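Local coordinates for lactate dehydrogenase (Eimeria maxima, PDB 6CT6), which probably catalyses the NADH-dependent interconversion of pyruvate and lactate, and is captured here with the reduced cofactor and the substrate analogue oxamate, at residues Pro105-Ile108 with Lys109-Arg112; Gly212-Asn215 with Lys216-Asn220; Asn221-Asn224 with Lys225-Ala229; Glu315-Glu318 with Met319-Ala322. All coordinates share one frame; numbering follows the deposited sequence.

Interaction 1: residues Pro105-Ile108 with Lys109-Arg112; sequences PVNI and KIMR. With NAI (1,4-dihydronicotinamide adenine dinucleotide), chain D.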
loop_
_atom_site.group_PDB
_atom_site.type_symbol
_atom_site.label_atom_id
_atom_site.label_comp_id
_atom_site.label_asym_id
_atom_site.label_seq_id
_atom_site.Cartn_x
_atom_site.Cartn_y
_atom_site.Cartn_z
ATOM N N PRO B 105 -14.826 24.267 -5.368
ATOM C CA PRO B 105 -15.730 24.487 -6.510
ATOM C C PRO B 105 -15.637 23.402 -7.561
ATOM O O PRO B 105 -16.633 23.106 -8.231
ATOM C CB PRO B 105 -15.269 25.843 -7.064
ATOM C CG PRO B 105 -14.519 26.485 -5.952
ATOM C CD PRO B 105 -13.860 25.366 -5.218
ATOM N N VAL B 106 -14.459 22.810 -7.729
ATOM C CA VAL B 106 -14.268 21.771 -8.734
ATOM C C VAL B 106 -14.796 20.437 -8.230
ATOM O O VAL B 106 -15.549 19.739 -8.919
ATOM C CB VAL B 106 -12.776 21.678 -9.107
ATOM C CG1 VAL B 106 -12.550 20.618 -10.179
ATOM C CG2 VAL B 106 -12.261 23.033 -9.563
ATOM N N ASN B 107 -14.419 20.071 -7.008
ATOM C CA ASN B 107 -14.718 18.739 -6.507
ATOM C C ASN B 107 -16.177 18.585 -6.098
ATOM O O ASN B 107 -16.684 17.461 -6.088
ATOM C CB ASN B 107 -13.772 18.421 -5.348
ATOM C CG ASN B 107 -12.349 18.161 -5.826
ATOM O OD1 ASN B 107 -12.145 17.630 -6.919
ATOM N ND2 ASN B 107 -11.365 18.554 -5.027
ATOM N N ILE B 108 -16.877 19.682 -5.791
ATOM C CA ILE B 108 -18.312 19.582 -5.536
ATOM C C ILE B 108 -19.029 19.048 -6.771
ATOM O O ILE B 108 -19.975 18.262 -6.664
ATOM C CB ILE B 108 -18.888 20.941 -5.086
ATOM C CG1 ILE B 108 -20.334 20.775 -4.609
ATOM C CG2 ILE B 108 -18.821 21.976 -6.200
ATOM C CD1 ILE B 108 -20.440 20.389 -3.156
ATOM N N LYS B 109 -18.587 19.458 -7.964
ATOM C CA LYS B 109 -19.234 18.986 -9.185
ATOM C C LYS B 109 -18.894 17.527 -9.460
ATOM O O LYS B 109 -19.734 16.775 -9.966
ATOM C CB LYS B 109 -18.840 19.867 -10.374
ATOM C CG LYS B 109 -19.356 21.294 -10.271
ATOM C CD LYS B 109 -19.425 21.976 -11.630
ATOM C CE LYS B 109 -19.900 23.414 -11.495
ATOM N NZ LYS B 109 -21.249 23.523 -10.871
ATOM N N ILE B 110 -17.669 17.108 -9.135
ATOM C CA ILE B 110 -17.307 15.699 -9.277
ATOM C C ILE B 110 -18.146 14.843 -8.338
ATOM O O ILE B 110 -18.642 13.777 -8.721
ATOM C CB ILE B 110 -15.798 15.511 -9.029
ATOM C CG1 ILE B 110 -14.999 16.160 -10.161
ATOM C CG2 ILE B 110 -15.444 14.027 -8.907
ATOM C CD1 ILE B 110 -13.508 16.259 -9.897
ATOM N N MET B 111 -18.322 15.297 -7.094
ATOM C CA MET B 111 -19.141 14.552 -6.141
ATOM C C MET B 111 -20.556 14.341 -6.661
ATOM O O MET B 111 -21.180 13.319 -6.357
ATOM C CB MET B 111 -19.185 15.286 -4.800
ATOM C CG MET B 111 -17.865 15.317 -4.046
ATOM S SD MET B 111 -17.205 13.686 -3.625
ATOM C CE MET B 111 -16.117 13.362 -5.012
ATOM N N ARG B 112 -21.079 15.288 -7.444
ATOM C CA ARG B 112 -22.451 15.176 -7.921
ATOM C C ARG B 112 -22.563 14.244 -9.122
ATOM O O ARG B 112 -23.587 13.569 -9.275
ATOM C CB ARG B 112 -22.995 16.569 -8.238
ATOM C CG ARG B 112 -23.240 17.390 -6.973
ATOM C CD ARG B 112 -23.554 18.848 -7.251
ATOM N NE ARG B 112 -23.817 19.579 -6.011
ATOM C CZ ARG B 112 -23.702 20.897 -5.871
ATOM N NH1 ARG B 112 -23.315 21.651 -6.893
ATOM N NH2 ARG B 112 -23.965 21.466 -4.702
HETATM P PA NAI D . -5.214 11.366 -5.774
HETATM O O1A NAI D . -5.110 12.595 -6.650
HETATM O O2A NAI D . -4.026 10.443 -5.640
HETATM O O5B NAI D . -6.457 10.503 -6.314
HETATM C C5B NAI D . -7.658 11.138 -6.744
HETATM C C4B NAI D . -8.147 10.411 -7.984
HETATM O O4B NAI D . -9.497 10.757 -8.302
HETATM C C3B NAI D . -7.310 10.751 -9.214
HETATM O O3B NAI D . -6.684 9.563 -9.705
HETATM C C2B NAI D . -8.301 11.310 -10.217
HETATM O O2B NAI D . -8.008 10.928 -11.562
HETATM C C1B NAI D . -9.591 10.686 -9.721
HETATM N N9A NAI D . -10.834 11.313 -10.221
HETATM C C8A NAI D . -11.066 12.589 -10.593
HETATM N N7A NAI D . -12.359 12.728 -10.998
HETATM C C5A NAI D . -12.956 11.526 -10.889
HETATM C C6A NAI D . -14.293 10.951 -11.138
HETATM N N6A NAI D . -15.302 11.713 -11.607
HETATM N N1A NAI D . -14.476 9.636 -10.880
HETATM C C2A NAI D . -13.488 8.851 -10.409
HETATM N N3A NAI D . -12.253 9.309 -10.164
HETATM C C4A NAI D . -11.940 10.605 -10.380
HETATM O O3 NAI D . -5.695 11.837 -4.304
HETATM P PN NAI D . -5.632 10.936 -2.962
HETATM O O1N NAI D . -4.278 11.121 -2.320
HETATM O O2N NAI D . -6.136 9.546 -3.277
HETATM O O5D NAI D . -6.716 11.696 -2.045
HETATM C C5D NAI D . -8.080 11.712 -2.454
HETATM C C4D NAI D . -8.928 12.613 -1.567
HETATM O O4D NAI D . -8.904 12.171 -0.204
HETATM C C3D NAI D . -8.412 14.044 -1.575
HETATM O O3D NAI D . -9.525 14.934 -1.688
HETATM C C2D NAI D . -7.739 14.196 -0.231
HETATM O O2D NAI D . -7.703 15.546 0.233
HETATM C C1D NAI D . -8.630 13.307 0.621
HETATM N N1N NAI D . -8.099 12.906 1.930
HETATM C C2N NAI D . -9.012 12.790 2.896
HETATM C C3N NAI D . -8.690 12.409 4.180
HETATM C C7N NAI D . -9.806 12.325 5.178
HETATM O O7N NAI D . -10.960 12.338 4.778
HETATM N N7N NAI D . -9.527 12.256 6.474
HETATM C C4N NAI D . -7.269 12.092 4.563
HETATM C C5N NAI D . -6.361 12.254 3.430
HETATM C C6N NAI D . -6.807 12.641 2.166
#
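Ile108 and Arg112 meet one turn apart on helix 104-121 of the Rossmann-type NAD-binding domain. The flat guanidinium of Arg112 lies across the isoleucine, whose CG1 sits 3.6 Å from CZ of Arg112 and over the centre of one face. The arginine chain is extended from CG to NE (chi2 170°, chi3 178°), which carries its charged end back along the helix to that branch. An isoleucine suits the spot because its methylene gives the cation a greasy seat while the side chain also packs on Ala140 and Ile323. Beyond the contact, NH2 of Arg112 forms a salt bridge with Asp327, tying this helix to helix 303-328.

On the cofactor side Asn107 and Ile110 run side by side, with OD1 of Asn107 3.6 Å from CD1 of Ile110. OD1 accepts a hydrogen bond from the backbone N of Ile87, and with ND2 bonded as well the side-chain amide is held in orientation. In the backbone, Met111 N to Asn107 O is firm (2.9 Å, 164°), while Ile110 N and Lys109 N to Val106 O and Arg112 N to Ile108 O are weak. Branched and apolar, Ile110 borders the adenine of NADH, its CG2 lying 3.6 Å from the cofactor's N6A.

Interaction 2: residues Gly212-Asn215 with Lys216-Asn220; sequences GLIN and KEDIN. With GLC (alpha-D-glucopyranose), chain E.
Asn215 meets Asp218 at the start of helix 216-237, where the asparagine is the N-cap. From CB, its CG takes the crowded position between the backbone N and the carbonyl carbon (chi1 66°), which swings the amide over the first turn. OD1 then accepts from Asp218 N at 2.7 Å, with an N-H...O angle of 170° and the donor nearly in line with the C=O bond. Glu217 N is also close to this oxygen, and CB of Glu217 rests 3.2 Å from OD1. The carboxylate of Asp218 crosses near OD1 without a bond between these two acceptors, its plane 37° from that of the amide, and ND2 stays 3.6 Å from OD2 of Asp218. The main-chain oxygen of Asn215 starts the regular helical pattern by taking Ile219 N at 3.0 Å.

Next to the cap, Ile214 turns its CD1 onto CD1 of Ile219 (3.7 Å), the two side chains crossing at about a right angle. Both also pack on Ile209 of helix 205-210. At the far end of the segment Asn220 borders the bound glucose, its OD1 lying 3.0 Å from C6 of the sugar. A short side chain with an acceptor that can turn back onto the first-turn amides suits the N-cap, and Asp218, a negative residue in the first turn, would be expected to interact favourably with the helix dipole.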
loop_
_atom_site.group_PDB
_atom_site.type_symbol
_atom_site.label_atom_id
_atom_site.label_comp_id
_atom_site.label_asym_id
_atom_site.label_seq_id
_atom_site.Cartn_x
_atom_site.Cartn_y
_atom_site.Cartn_z
ATOM N N GLY B 212 1.731 11.041 37.526
ATOM C CA GLY B 212 2.970 11.505 36.938
ATOM C C GLY B 212 3.469 10.678 35.777
ATOM O O GLY B 212 4.639 10.804 35.402
ATOM N N LEU B 213 2.619 9.828 35.196
ATOM C CA LEU B 213 3.017 9.053 34.027
ATOM C C LEU B 213 2.910 9.880 32.751
ATOM O O LEU B 213 3.604 9.595 31.768
ATOM C CB LEU B 213 2.160 7.788 33.926
ATOM C CG LEU B 213 2.166 6.904 35.179
ATOM C CD1 LEU B 213 1.141 5.787 35.074
ATOM C CD2 LEU B 213 3.549 6.323 35.422
ATOM N N ILE B 214 2.049 10.896 32.756
ATOM C CA ILE B 214 1.958 11.887 31.692
ATOM C C ILE B 214 1.620 13.212 32.362
ATOM O O ILE B 214 0.932 13.242 33.385
ATOM C CB ILE B 214 0.898 11.491 30.635
ATOM C CG1 ILE B 214 1.030 12.344 29.370
ATOM C CG2 ILE B 214 -0.513 11.596 31.215
ATOM C CD1 ILE B 214 0.224 11.806 28.190
ATOM N N ASN B 215 2.123 14.311 31.808
ATOM C CA ASN B 215 1.891 15.619 32.407
ATOM C C ASN B 215 1.064 16.499 31.478
ATOM O O ASN B 215 0.873 16.204 30.295
ATOM C CB ASN B 215 3.212 16.313 32.780
ATOM C CG ASN B 215 4.058 16.679 31.573
ATOM O OD1 ASN B 215 3.557 17.189 30.571
ATOM N ND2 ASN B 215 5.357 16.430 31.673
ATOM N N LYS B 216 0.571 17.601 32.049
ATOM C CA LYS B 216 -0.335 18.496 31.340
ATOM C C LYS B 216 0.320 19.138 30.124
ATOM O O LYS B 216 -0.386 19.539 29.191
ATOM C CB LYS B 216 -0.835 19.581 32.300
ATOM C CG LYS B 216 -2.319 19.903 32.194
ATOM C CD LYS B 216 -2.747 20.842 33.318
ATOM C CE LYS B 216 -4.198 21.277 33.178
ATOM N NZ LYS B 216 -4.625 22.177 34.287
ATOM N N GLU B 217 1.649 19.252 30.113
ATOM C CA GLU B 217 2.338 19.783 28.940
ATOM C C GLU B 217 2.282 18.787 27.789
ATOM O O GLU B 217 1.962 19.155 26.652
ATOM C CB GLU B 217 3.786 20.118 29.295
ATOM C CG GLU B 217 4.542 20.875 28.209
ATOM C CD GLU B 217 6.045 20.708 28.319
ATOM O OE1 GLU B 217 6.502 19.978 29.224
ATOM O OE2 GLU B 217 6.771 21.305 27.498
ATOM N N ASP B 218 2.598 17.519 28.068
ATOM C CA ASP B 218 2.419 16.466 27.074
ATOM C C ASP B 218 0.998 16.473 26.525
ATOM O O ASP B 218 0.789 16.435 25.306
ATOM C CB ASP B 218 2.737 15.104 27.688
ATOM C CG ASP B 218 4.139 15.030 28.249
ATOM O OD1 ASP B 218 4.972 15.873 27.864
ATOM O OD2 ASP B 218 4.409 14.125 29.072
ATOM N N ILE B 219 0.006 16.518 27.418
ATOM C CA ILE B 219 -1.389 16.521 26.984
ATOM C C ILE B 219 -1.638 17.667 26.011
ATOM O O ILE B 219 -2.259 17.486 24.957
ATOM C CB ILE B 219 -2.333 16.600 28.199
ATOM C CG1 ILE B 219 -2.192 15.352 29.083
ATOM C CG2 ILE B 219 -3.787 16.780 27.745
ATOM C CD1 ILE B 219 -2.735 14.069 28.467
ATOM N N ASN B 220 -1.159 18.867 26.349
ATOM C CA ASN B 220 -1.426 20.020 25.496
ATOM C C ASN B 220 -0.711 19.893 24.158
ATOM O O ASN B 220 -1.265 20.258 23.114
ATOM C CB ASN B 220 -1.011 21.313 26.195
ATOM C CG ASN B 220 -1.091 22.515 25.276
ATOM O OD1 ASN B 220 -2.163 23.086 25.078
ATOM N ND2 ASN B 220 0.044 22.898 24.699
HETATM C C1 GLC E . -8.380 22.193 25.016
HETATM C C2 GLC E . -8.914 20.870 25.667
HETATM C C3 GLC E . -8.092 20.510 26.923
HETATM C C4 GLC E . -6.655 20.460 26.478
HETATM C C5 GLC E . -6.269 21.901 26.214
HETATM C C6 GLC E . -4.751 21.871 25.955
HETATM O O1 GLC E . -8.992 23.292 25.632
HETATM O O2 GLC E . -10.256 21.016 26.047
HETATM O O3 GLC E . -8.457 19.234 27.368
HETATM O O4 GLC E . -5.861 19.985 27.533
HETATM O O5 GLC E . -6.939 22.338 25.045
HETATM O O6 GLC E . -4.508 20.916 24.957
#

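Interaction 3: residues Asn221-Asn224 with Lys225-Ala229; sequences NIYN and KTKQA. With GLC (alpha-D-glucopyranose), chain E.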
loop_
_atom_site.group_PDB
_atom_site.type_symbol
_atom_site.label_atom_id
_atom_site.label_comp_id
_atom_site.label_asym_id
_atom_site.label_seq_id
_atom_site.Cartn_x
_atom_site.Cartn_y
_atom_site.Cartn_z
ATOM N N ASN B 221 0.522 19.385 24.169
ATOM C CA ASN B 221 1.266 19.234 22.924
ATOM C C ASN B 221 0.587 18.230 22.001
ATOM O O ASN B 221 0.519 18.440 20.783
ATOM C CB ASN B 221 2.699 18.802 23.228
ATOM C CG ASN B 221 3.619 18.950 22.032
ATOM O OD1 ASN B 221 3.368 19.752 21.133
ATOM N ND2 ASN B 221 4.697 18.175 22.019
ATOM N N ILE B 222 0.067 17.138 22.566
ATOM C CA ILE B 222 -0.592 16.113 21.764
ATOM C C ILE B 222 -1.886 16.649 21.171
ATOM O O ILE B 222 -2.230 16.346 20.021
ATOM C CB ILE B 222 -0.831 14.856 22.622
ATOM C CG1 ILE B 222 0.503 14.149 22.889
ATOM C CG2 ILE B 222 -1.842 13.915 21.952
ATOM C CD1 ILE B 222 0.425 13.036 23.912
ATOM N N TYR B 223 -2.631 17.439 21.947
ATOM C CA TYR B 223 -3.827 18.093 21.428
ATOM C C TYR B 223 -3.498 18.915 20.188
ATOM O O TYR B 223 -4.200 18.840 19.173
ATOM C CB TYR B 223 -4.435 18.968 22.523
ATOM C CG TYR B 223 -5.648 19.779 22.121
ATOM C CD1 TYR B 223 -6.927 19.253 22.230
ATOM C CD2 TYR B 223 -5.515 21.084 21.664
ATOM C CE1 TYR B 223 -8.040 19.995 21.878
ATOM C CE2 TYR B 223 -6.620 21.834 21.308
ATOM C CZ TYR B 223 -7.882 21.284 21.419
ATOM O OH TYR B 223 -8.989 22.022 21.069
ATOM N N ASN B 224 -2.415 19.691 20.249
ATOM C CA ASN B 224 -2.013 20.509 19.109
ATOM C C ASN B 224 -1.485 19.642 17.973
ATOM O O ASN B 224 -1.848 19.840 16.807
ATOM C CB ASN B 224 -0.951 21.519 19.542
ATOM C CG ASN B 224 -1.489 22.553 20.508
ATOM O OD1 ASN B 224 -2.636 22.984 20.396
ATOM N ND2 ASN B 224 -0.662 22.954 21.468
ATOM N N LYS B 225 -0.616 18.682 18.292
ATOM C CA LYS B 225 -0.023 17.859 17.246
ATOM C C LYS B 225 -1.078 17.047 16.504
ATOM O O LYS B 225 -0.925 16.788 15.304
ATOM C CB LYS B 225 1.055 16.951 17.842
ATOM C CG LYS B 225 2.397 17.658 18.078
ATOM C CD LYS B 225 3.041 18.071 16.750
ATOM C CE LYS B 225 4.273 18.952 16.915
ATOM N NZ LYS B 225 4.652 19.562 15.607
ATOM N N THR B 226 -2.161 16.661 17.182
ATOM C CA THR B 226 -3.242 15.949 16.504
ATOM C C THR B 226 -3.863 16.811 15.411
ATOM O O THR B 226 -4.077 16.347 14.285
ATOM C CB THR B 226 -4.304 15.518 17.518
ATOM O OG1 THR B 226 -3.720 14.628 18.478
ATOM C CG2 THR B 226 -5.471 14.818 16.822
ATOM N N LYS B 227 -4.173 18.069 15.731
ATOM C CA LYS B 227 -4.758 18.959 14.733
ATOM C C LYS B 227 -3.791 19.226 13.586
ATOM O O LYS B 227 -4.223 19.480 12.455
ATOM C CB LYS B 227 -5.178 20.279 15.389
ATOM C CG LYS B 227 -6.182 20.128 16.529
ATOM C CD LYS B 227 -6.183 21.349 17.445
ATOM C CE LYS B 227 -6.873 22.545 16.809
ATOM N NZ LYS B 227 -8.264 22.715 17.314
ATOM N N GLN B 228 -2.488 19.167 13.852
ATOM C CA GLN B 228 -1.466 19.510 12.868
ATOM C C GLN B 228 -0.980 18.320 12.047
ATOM O O GLN B 228 -0.265 18.525 11.058
ATOM C CB GLN B 228 -0.258 20.142 13.570
ATOM C CG GLN B 228 -0.554 21.465 14.254
ATOM C CD GLN B 228 0.459 21.804 15.331
ATOM O OE1 GLN B 228 1.544 21.224 15.388
ATOM N NE2 GLN B 228 0.102 22.742 16.199
ATOM N N ALA B 229 -1.349 17.093 12.421
ATOM C CA ALA B 229 -0.717 15.915 11.831
ATOM C C ALA B 229 -0.857 15.897 10.313
ATOM O O ALA B 229 0.109 15.598 9.600
ATOM C CB ALA B 229 -1.317 14.645 12.427
HETATM C C1 GLC E . -8.380 22.193 25.016
HETATM C C2 GLC E . -8.914 20.870 25.667
HETATM C C3 GLC E . -8.092 20.510 26.923
HETATM C C4 GLC E . -6.655 20.460 26.478
HETATM C C5 GLC E . -6.269 21.901 26.214
HETATM C C6 GLC E . -4.751 21.871 25.955
HETATM O O1 GLC E . -8.992 23.292 25.632
HETATM O O2 GLC E . -10.256 21.016 26.047
HETATM O O3 GLC E . -8.457 19.234 27.368
HETATM O O4 GLC E . -5.861 19.985 27.533
HETATM O O5 GLC E . -6.939 22.338 25.045
HETATM O O6 GLC E . -4.508 20.916 24.957
#
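Thr226 bonds twice to the carbonyl oxygen of Ile222, and this is the tight part of the turn. Its OG1 donates at 2.7 Å to Ile222 O and its N donates at 2.9 Å to the same oxygen, the two donors arriving from opposite faces of the carbonyl plane. With chi1 at -61°, OG1 is placed beside its own backbone N and points back along the helix. Threonine suits a buried site here: the hydroxyl is satisfied internally while the rest of the side chain packs on Met167 and Pro193.

Tyr223 and Lys227 meet more loosely, CD of Lys227 lying 3.9 Å from CE2 of the ring. The lysine bends at chi3 and chi4, and its NZ bonds to Met191 O. One ring face of Tyr223 lies against the glucose, whose O5 stands 3.7 Å above its centre. On the solvent side Asn221 and Lys225 run side by side, OD1 of Asn221 only touching CG of Lys225 at 3.8 Å, although Lys225 N bonds firmly to Asn221 O (2.7 Å). Exposed polar chains suit this surface of an amphipathic helix segment. The tyrosine face against the glucose resembles the aromatic platforms of carbohydrate-binding proteins, though no functional role for this sugar is established.

Interaction 4: residues Glu315-Glu318 with Met319-Ala322; sequences EVLE and MQKA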
loop_
_atom_site.group_PDB
_atom_site.type_symbol
_atom_site.label_atom_id
_atom_site.label_comp_id
_atom_site.label_asym_id
_atom_site.label_seq_id
_atom_site.Cartn_x
_atom_site.Cartn_y
_atom_site.Cartn_z
ATOM N N GLU B 315 -17.556 26.017 11.008
ATOM C CA GLU B 315 -16.742 25.779 9.821
ATOM C C GLU B 315 -17.544 25.064 8.740
ATOM O O GLU B 315 -17.435 25.396 7.554
ATOM C CB GLU B 315 -15.491 24.976 10.184
ATOM C CG GLU B 315 -14.518 24.792 9.019
ATOM C CD GLU B 315 -13.184 24.207 9.446
ATOM O OE1 GLU B 315 -12.827 24.326 10.636
ATOM O OE2 GLU B 315 -12.492 23.625 8.585
ATOM N N VAL B 316 -18.364 24.086 9.129
ATOM C CA VAL B 316 -19.197 23.381 8.156
ATOM C C VAL B 316 -20.242 24.323 7.572
ATOM O O VAL B 316 -20.462 24.355 6.355
ATOM C CB VAL B 316 -19.852 22.145 8.803
ATOM C CG1 VAL B 316 -20.832 21.478 7.836
ATOM C CG2 VAL B 316 -18.787 21.152 9.245
ATOM N N LEU B 317 -20.906 25.101 8.431
ATOM C CA LEU B 317 -21.924 26.030 7.953
ATOM C C LEU B 317 -21.323 27.079 7.029
ATOM O O LEU B 317 -21.925 27.440 6.011
ATOM C CB LEU B 317 -22.616 26.698 9.138
ATOM C CG LEU B 317 -23.430 25.775 10.045
ATOM C CD1 LEU B 317 -23.860 26.523 11.293
ATOM C CD2 LEU B 317 -24.638 25.223 9.304
ATOM N N GLU B 318 -20.140 27.591 7.372
ATOM C CA GLU B 318 -19.457 28.531 6.490
ATOM C C GLU B 318 -19.246 27.923 5.108
ATOM O O GLU B 318 -19.376 28.614 4.091
ATOM C CB GLU B 318 -18.122 28.949 7.109
ATOM C CG GLU B 318 -17.556 30.253 6.564
ATOM C CD GLU B 318 -16.458 30.824 7.442
ATOM O OE1 GLU B 318 -16.037 30.134 8.395
ATOM O OE2 GLU B 318 -16.019 31.964 7.184
ATOM N N MET B 319 -18.931 26.626 5.051
ATOM C CA MET B 319 -18.719 25.969 3.765
ATOM C C MET B 319 -20.032 25.774 3.017
ATOM O O MET B 319 -20.074 25.894 1.786
ATOM C CB MET B 319 -18.014 24.628 3.966
ATOM C CG MET B 319 -16.528 24.745 4.295
ATOM S SD MET B 319 -15.652 23.161 4.287
ATOM C CE MET B 319 -16.290 22.381 5.769
ATOM N N GLN B 320 -21.115 25.471 3.737
ATOM C CA GLN B 320 -22.417 25.339 3.090
ATOM C C GLN B 320 -22.802 26.616 2.355
ATOM O O GLN B 320 -23.399 26.566 1.274
ATOM C CB GLN B 320 -23.494 24.992 4.118
ATOM C CG GLN B 320 -23.419 23.587 4.672
ATOM C CD GLN B 320 -24.642 23.238 5.496
ATOM O OE1 GLN B 320 -25.138 24.058 6.270
ATOM N NE2 GLN B 320 -25.150 22.026 5.319
ATOM N N LYS B 321 -22.481 27.775 2.934
ATOM C CA LYS B 321 -22.885 29.034 2.319
ATOM C C LYS B 321 -22.049 29.331 1.081
ATOM O O LYS B 321 -22.581 29.791 0.064
ATOM C CB LYS B 321 -22.791 30.167 3.340
ATOM C CG LYS B 321 -23.805 30.020 4.469
ATOM C CD LYS B 321 -24.287 31.357 5.001
ATOM C CE LYS B 321 -23.205 32.082 5.773
ATOM N NZ LYS B 321 -23.695 33.378 6.310
ATOM N N ALA B 322 -20.742 29.065 1.143
ATOM C CA ALA B 322 -19.915 29.146 -0.057
ATOM C C ALA B 322 -20.496 28.300 -1.183
ATOM O O ALA B 322 -20.527 28.732 -2.341
ATOM C CB ALA B 322 -18.485 28.704 0.260
#
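Met319 reaches back along the helix to Glu315 and Val316, and the apolar contacts centre on it. The chain runs straight through chi2 (-171°) and bends only at chi3 (-71°), so that it lies along the carbonyl of Glu315: CG of Met319 is 3.4 Å and CE 3.7 Å from Glu315 O. The same methyl lies 3.9 Å from CA of Val316 and, more distantly, 4.5 Å from CG2 of Val316. A flexible, unbranched thioether fits this buried place because it can fit between its own helix and the neighbouring residues Met101 and Val136, while Val316 rests against Asp135 and His280.

Mixed contacts lie on another side of the turn. Leu317 and Gln320 run side by side in the same direction, with CD2 of Leu317 3.3 Å from OE1 of Gln320, a contact of a methyl with an amide oxygen. Glutamine suits this partly exposed position, giving a polar end on an aliphatic stem beside Leu317; it also packs on His280.

These residues belong to helix 303-328, the long helix near the C-terminus of the lactate/malate dehydrogenase chain, which here lies against helix 134-145 of the NAD-binding domain.

The backbone bonds run from each residue to the one four earlier. Gln320 N to Val316 O is the shortest at 2.9 Å, and Ala322 N to Glu318 O is longer at 3.3 Å but nearly straight (170°). Among the charged groups, the carboxylate of Glu315 suits its place as an acceptor, OE1 taking a hydrogen bond from ND2 of Asn190.

How the interactions relate
Along the chain the four contacts follow in series, the first in the NAD-binding domain and the other three in the C-terminal alpha/beta domain. Interactions 2 and 3 adjoin on helix 216-237, their centres about 14 Å apart, and both border the bound glucose. Interaction 1, on helix 104-121, lies on the other side of the chain's centre from interaction 2, about 43 Å between centres. Interaction 4 sits on helix 303-328; its nearest atoms are about 7 Å from interaction 1 and about 8 Å from interaction 3. That helix packs on helix 104-121 of the cofactor domain toward one end and brings Glu304 to the bound glucose at the other.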